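PDB 4LYP: Exo-beta-1,4-mannosidase from Rhizomucor miehei, which hydrolyses beta-1,4-linked mannosides, probably releasing mannose from chain ends, as an extracellular family 5 glycoside hydrolase with a TIM barrel fold. Local coordinates for residues 249-254 with 283-288; 239-244 with 276-281. One frame throughout, in Å; residues are numbered along the deposited sequence.

Interaction 1: residues 249-254 with 283-288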
loop_
_atom_site.group_PDB
_atom_site.type_symbol
_atom_site.label_atom_id
_atom_site.label_comp_id
_atom_site.label_asym_id
_atom_site.label_seq_id
_atom_site.Cartn_x
_atom_site.Cartn_y
_atom_site.Cartn_z
ATOM N N GLU A 249 -0.874 -19.702 7.905
ATOM C CA GLU A 249 -0.303 -19.555 9.230
ATOM C C GLU A 249 -0.223 -18.092 9.660
ATOM O O GLU A 249 -0.519 -17.775 10.810
ATOM C CB GLU A 249 1.086 -20.219 9.190
ATOM C CG GLU A 249 1.578 -20.685 10.536
ATOM C CD GLU A 249 2.726 -19.847 10.798
ATOM O OE1 GLU A 249 3.930 -20.272 10.829
ATOM O OE2 GLU A 249 2.385 -18.692 10.878
ATOM N N ILE A 250 0.271 -17.214 8.780
ATOM C CA ILE A 250 0.454 -15.835 9.212
ATOM C C ILE A 250 -0.879 -15.157 9.383
ATOM O O ILE A 250 -1.072 -14.365 10.308
ATOM C CB ILE A 250 1.416 -15.039 8.299
ATOM C CG1 ILE A 250 2.787 -15.634 8.056
ATOM C CG2 ILE A 250 1.629 -13.621 8.911
ATOM C CD1 ILE A 250 3.576 -15.805 9.361
ATOM N N SER A 251 -1.845 -15.426 8.466
ATOM C CA SER A 251 -3.153 -14.762 8.630
ATOM C C SER A 251 -3.810 -15.160 9.966
ATOM O O SER A 251 -4.430 -14.356 10.609
ATOM C CB SER A 251 -4.058 -15.068 7.453
ATOM O OG SER A 251 -4.391 -16.481 7.370
ATOM N N THR A 252 -3.650 -16.435 10.354
ATOM C CA THR A 252 -4.276 -16.918 11.588
ATOM C C THR A 252 -3.573 -16.277 12.785
ATOM O O THR A 252 -4.223 -15.872 13.748
ATOM C CB THR A 252 -4.160 -18.461 11.636
ATOM O OG1 THR A 252 -4.968 -18.952 10.612
ATOM C CG2 THR A 252 -4.649 -19.051 13.007
ATOM N N PHE A 253 -2.241 -16.128 12.721
ATOM C CA PHE A 253 -1.491 -15.462 13.783
ATOM C C PHE A 253 -1.997 -14.026 13.948
ATOM O O PHE A 253 -2.252 -13.549 15.045
ATOM C CB PHE A 253 0.017 -15.449 13.461
ATOM C CG PHE A 253 0.847 -14.747 14.462
ATOM C CD1 PHE A 253 1.310 -15.416 15.590
ATOM C CD2 PHE A 253 1.139 -13.387 14.328
ATOM C CE1 PHE A 253 2.093 -14.723 16.544
ATOM C CE2 PHE A 253 1.861 -12.736 15.276
ATOM C CZ PHE A 253 2.350 -13.390 16.374
ATOM N N ILE A 254 -2.136 -13.303 12.812
ATOM C CA ILE A 254 -2.555 -11.911 12.852
ATOM C C ILE A 254 -3.993 -11.798 13.418
ATOM O O ILE A 254 -4.235 -10.948 14.263
ATOM C CB ILE A 254 -2.488 -11.268 11.433
ATOM C CG1 ILE A 254 -1.043 -11.147 11.032
ATOM C CG2 ILE A 254 -3.190 -9.934 11.361
ATOM C CD1 ILE A 254 -0.862 -10.760 9.580
ATOM N N LYS A 283 -9.498 -18.988 5.797
ATOM C CA LYS A 283 -10.506 -18.476 6.687
ATOM C C LYS A 283 -10.135 -17.052 7.184
ATOM O O LYS A 283 -11.032 -16.207 7.448
ATOM C CB LYS A 283 -10.643 -19.419 7.924
ATOM C CG LYS A 283 -11.662 -18.940 8.976
ATOM C CD LYS A 283 -11.903 -20.010 9.989
ATOM C CE LYS A 283 -13.114 -19.717 10.902
ATOM N NZ LYS A 283 -14.287 -19.063 10.258
ATOM N N ASN A 284 -8.846 -16.822 7.457
ATOM C CA ASN A 284 -8.437 -15.573 8.101
ATOM C C ASN A 284 -7.876 -14.581 7.098
ATOM O O ASN A 284 -7.176 -13.646 7.499
ATOM C CB ASN A 284 -7.495 -15.835 9.261
ATOM C CG ASN A 284 -8.212 -16.589 10.323
ATOM O OD1 ASN A 284 -9.292 -16.179 10.715
ATOM N ND2 ASN A 284 -7.641 -17.729 10.783
ATOM N N ILE A 285 -8.199 -14.741 5.812
ATOM C CA ILE A 285 -8.043 -13.668 4.835
ATOM C C ILE A 285 -9.429 -13.175 4.518
ATOM O O ILE A 285 -10.213 -13.878 3.869
ATOM C CB ILE A 285 -7.253 -14.124 3.585
ATOM C CG1 ILE A 285 -5.815 -14.532 3.935
ATOM C CG2 ILE A 285 -7.302 -13.018 2.501
ATOM C CD1 ILE A 285 -4.885 -13.410 4.355
ATOM N N ASP A 286 -9.788 -11.975 4.976
ATOM C CA ASP A 286 -11.168 -11.538 4.892
ATOM C C ASP A 286 -11.564 -10.942 3.587
ATOM O O ASP A 286 -12.734 -10.947 3.209
ATOM C CB ASP A 286 -11.420 -10.501 6.023
ATOM C CG ASP A 286 -11.362 -11.138 7.374
ATOM O OD1 ASP A 286 -12.236 -11.990 7.673
ATOM O OD2 ASP A 286 -10.446 -10.788 8.159
ATOM N N TYR A 287 -10.600 -10.351 2.855
ATOM C CA TYR A 287 -10.902 -9.729 1.599
ATOM C C TYR A 287 -9.730 -9.871 0.670
ATOM O O TYR A 287 -8.672 -10.350 1.121
ATOM C CB TYR A 287 -11.387 -8.252 1.693
ATOM C CG TYR A 287 -10.294 -7.312 2.162
ATOM C CD1 TYR A 287 -10.030 -7.093 3.513
ATOM C CD2 TYR A 287 -9.566 -6.565 1.214
ATOM C CE1 TYR A 287 -9.072 -6.142 3.948
ATOM C CE2 TYR A 287 -8.613 -5.614 1.600
ATOM C CZ TYR A 287 -8.378 -5.429 2.953
ATOM O OH TYR A 287 -7.439 -4.497 3.386
ATOM N N THR A 288 -9.924 -9.506 -0.596
ATOM C CA THR A 288 -8.894 -9.720 -1.644
ATOM C C THR A 288 -8.393 -8.391 -2.175
ATOM O O THR A 288 -9.110 -7.380 -2.078
ATOM C CB THR A 288 -9.406 -10.651 -2.738
ATOM O OG1 THR A 288 -10.356 -9.949 -3.571
ATOM C CG2 THR A 288 -10.113 -11.888 -2.136
HETATM O O HOH W 1 -6.522 -18.467 7.557
#
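Ser251 and Ile285 make the tight half of this contact: the Ser251 CB lies 3.6 Å from the Ile285 CD1 and 3.4 Å from the carbonyl O of Asn284. A side chain as small as serine lets the loop 283-288 come close to the helix, with the CA atoms of Ser251 and Asn284 5.4 Å apart. The Ser251 OG, set between its own backbone N and carbonyl carbon (chi1 64°), is hydrogen-bonded to Phe247 O one turn earlier, so a polar group is tolerated in a buried place.

The looser half is polar and partly exposed. Here the Asn284 side-chain amide crosses Thr252 at a slant, and its ND2 donates to Thr252 OG1 at 2.9 Å, with an N-H...O angle of 152°. The acceptor lies almost in the amide plane, 9° out of it, as suits an amide N-H. Thr252 OG1 is also hydrogen-bonded to Glu248 O, so one hydroxyl serves both the helix and the amide. Water 1 joins the halves: it accepts from the Asn284 backbone N at 2.8 Å and donates to Ser251 OG at 2.9 Å, with a weak further link to Thr252 OG1.

In this TIM barrel the contact sets the outer helix 244-257 against the loop that leads from helix 273-280 into strand 288-292. Ile254 and Ser251 reach Val263 of strand 262-264, Ile285 packs on His280, and Phe253 leans on helix 197-213.

Interaction 2: residues 239-244 with 276-281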
loop_
_atom_site.group_PDB
_atom_site.type_symbol
_atom_site.label_atom_id
_atom_site.label_comp_id
_atom_site.label_asym_id
_atom_site.label_seq_id
_atom_site.Cartn_x
_atom_site.Cartn_y
_atom_site.Cartn_z
ATOM N N PRO A 239 3.725 -10.378 -1.424
ATOM C CA PRO A 239 4.436 -11.662 -1.399
ATOM C C PRO A 239 4.517 -12.265 -2.803
ATOM O O PRO A 239 3.564 -12.192 -3.555
ATOM C CB PRO A 239 3.584 -12.533 -0.472
ATOM C CG PRO A 239 2.667 -11.614 0.239
ATOM C CD PRO A 239 2.478 -10.405 -0.646
ATOM N N GLN A 240 5.661 -12.859 -3.175
ATOM C CA GLN A 240 5.894 -13.388 -4.514
ATOM C C GLN A 240 5.737 -14.910 -4.528
ATOM O O GLN A 240 6.625 -15.654 -4.131
ATOM C CB GLN A 240 7.270 -12.966 -5.028
ATOM C CG GLN A 240 7.481 -11.445 -5.108
ATOM C CD GLN A 240 6.554 -10.820 -6.125
ATOM O OE1 GLN A 240 6.665 -11.088 -7.336
ATOM N NE2 GLN A 240 5.573 -10.031 -5.686
ATOM N N GLU A 241 4.570 -15.373 -4.993
ATOM C CA GLU A 241 4.286 -16.837 -5.076
ATOM C C GLU A 241 4.609 -17.530 -3.749
ATOM O O GLU A 241 5.280 -18.586 -3.769
ATOM C CB GLU A 241 5.034 -17.422 -6.284
ATOM C CG GLU A 241 4.482 -16.777 -7.556
ATOM C CD GLU A 241 4.505 -17.739 -8.720
ATOM O OE1 GLU A 241 3.645 -18.708 -8.866
ATOM O OE2 GLU A 241 5.427 -17.610 -9.455
ATOM N N ALA A 242 4.176 -17.003 -2.641
ATOM C CA ALA A 242 4.394 -17.609 -1.337
ATOM C C ALA A 242 3.450 -18.819 -1.202
ATOM O O ALA A 242 2.347 -18.847 -1.773
ATOM C CB ALA A 242 4.101 -16.596 -0.281
ATOM N N PRO A 243 3.832 -19.828 -0.390
ATOM C CA PRO A 243 2.986 -21.017 -0.311
ATOM C C PRO A 243 1.722 -20.753 0.450
ATOM O O PRO A 243 1.664 -19.934 1.424
ATOM C CB PRO A 243 3.863 -22.020 0.398
ATOM C CG PRO A 243 4.881 -21.201 1.077
ATOM C CD PRO A 243 5.077 -19.943 0.336
ATOM N N ALA A 244 0.659 -21.479 0.073
ATOM C CA ALA A 244 -0.629 -21.392 0.752
ATOM C C ALA A 244 -0.469 -21.558 2.269
ATOM O O ALA A 244 -1.127 -20.901 3.085
ATOM C CB ALA A 244 -1.628 -22.428 0.218
ATOM N N PHE A 276 -4.080 -16.386 -7.129
ATOM C CA PHE A 276 -5.082 -15.640 -6.340
ATOM C C PHE A 276 -5.636 -16.457 -5.201
ATOM O O PHE A 276 -5.743 -15.967 -4.046
ATOM C CB PHE A 276 -6.182 -15.174 -7.318
ATOM C CG PHE A 276 -7.235 -14.304 -6.699
ATOM C CD1 PHE A 276 -8.379 -14.869 -6.124
ATOM C CD2 PHE A 276 -7.093 -12.892 -6.713
ATOM C CE1 PHE A 276 -9.365 -14.028 -5.603
ATOM C CE2 PHE A 276 -8.069 -12.077 -6.187
ATOM C CZ PHE A 276 -9.200 -12.643 -5.657
ATOM N N ASP A 277 -6.027 -17.697 -5.464
ATOM C CA ASP A 277 -6.616 -18.552 -4.439
ATOM C C ASP A 277 -5.598 -18.976 -3.382
ATOM O O ASP A 277 -5.913 -19.138 -2.215
ATOM C CB ASP A 277 -7.304 -19.782 -5.070
ATOM C CG ASP A 277 -8.529 -19.401 -5.854
ATOM O OD1 ASP A 277 -9.048 -18.272 -5.706
ATOM O OD2 ASP A 277 -9.069 -20.267 -6.575
ATOM N N ARG A 278 -4.365 -19.175 -3.821
ATOM C CA ARG A 278 -3.296 -19.573 -2.892
ATOM C C ARG A 278 -3.137 -18.501 -1.769
ATOM O O ARG A 278 -2.881 -18.832 -0.617
ATOM C CB ARG A 278 -1.991 -19.689 -3.667
ATOM C CG ARG A 278 -0.756 -19.876 -2.861
ATOM C CD ARG A 278 0.453 -20.319 -3.672
ATOM N NE ARG A 278 0.769 -19.315 -4.708
ATOM C CZ ARG A 278 1.471 -19.537 -5.812
ATOM N NH1 ARG A 278 2.032 -20.747 -6.027
ATOM N NH2 ARG A 278 1.632 -18.536 -6.742
ATOM N N ALA A 279 -3.323 -17.225 -2.136
ATOM C CA ALA A 279 -3.208 -16.154 -1.163
ATOM C C ALA A 279 -4.513 -15.923 -0.384
ATOM O O ALA A 279 -4.503 -15.565 0.769
ATOM C CB ALA A 279 -2.855 -14.820 -1.872
ATOM N N HIS A 280 -5.668 -16.065 -1.098
ATOM C CA HIS A 280 -6.934 -15.534 -0.551
ATOM C C HIS A 280 -7.891 -16.592 -0.004
ATOM O O HIS A 280 -8.783 -16.210 0.757
ATOM C CB HIS A 280 -7.656 -14.730 -1.622
ATOM C CG HIS A 280 -6.885 -13.524 -2.067
ATOM N ND1 HIS A 280 -6.493 -13.308 -3.343
ATOM C CD2 HIS A 280 -6.541 -12.381 -1.372
ATOM C CE1 HIS A 280 -5.836 -12.116 -3.420
ATOM N NE2 HIS A 280 -5.894 -11.539 -2.253
ATOM N N ASP A 281 -7.755 -17.871 -0.403
ATOM C CA ASP A 281 -8.735 -18.866 0.030
ATOM C C ASP A 281 -8.328 -19.426 1.395
ATOM O O ASP A 281 -7.880 -20.569 1.522
ATOM C CB ASP A 281 -8.866 -19.966 -1.037
ATOM C CG ASP A 281 -9.990 -20.943 -0.744
ATOM O OD1 ASP A 281 -10.822 -20.653 0.093
ATOM O OD2 ASP A 281 -10.003 -21.987 -1.394
HETATM O O HOH W 2 4.062 -21.703 -7.770
#
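The Arg278 guanidinium has the backbone of Glu241 over one face, with Glu241 C 4.2 Å above the plane, while Glu241 OE1 and water 2 lie at its edge. His280 ND1 sits over the centre of one Phe276 ring face, 3.3 Å above its plane, with Asp277 OD1 at that ring's edge. The contact joins two beta-alpha units of the TIM barrel: the loop after strand 230-234, whose residues 239-244 directly follow Glu238 of a guanidine-binding pocket, meets helix 273-280. Arginine suits the place because its long chain reaches from the helix to the carboxylate of Glu241 and still presents several N-H groups. A bend at chi3 turns the flat end toward Glu241.

There NH2 donates to Glu241 OE1 at 2.9 Å and 161°, a salt bridge. OE1, which lies 12° out of the guanidinium plane, accepts through its anti lone pair, although carboxylate and guanidinium are turned 57° apart. Asp275 also forms a salt bridge with NH2, so two carboxylates share the Arg278 charge.

The aliphatic part of Arg278 runs alongside the turn that starts helix 244-257, its CD methylene closely approaching the Ala242 carbonyl (CD to O 3.1 Å). Beyond N-cap Pro243, the small Ala244 lets Arg278 CG come within 3.6 Å of Ala244 N. Water 2 bridges the ion pair, accepting from Arg278 NH1 at 2.8 Å and donating to Glu241 OE1 at 3.2 Å.

From the N terminus, the chain leaves strand 230-234, passes through 239-244, enters helix 244-257 with 249-254, runs through strand 262-264 to helix 273-280 with 276-281, and then reaches 283-288 before strand 288-292. Interaction 2 closes a loop of 31 residues and interaction 1 one of 28; because their segments alternate, the two loops cross rather than nest. Their centres are 11 Å apart. Both tie helix 244-257 or its start to the next beta-alpha unit, interaction 2 through helix 273-280 and interaction 1 through the loop beyond it. They also touch directly: Thr288 CB packs on Phe276 CZ at 3.5 Å.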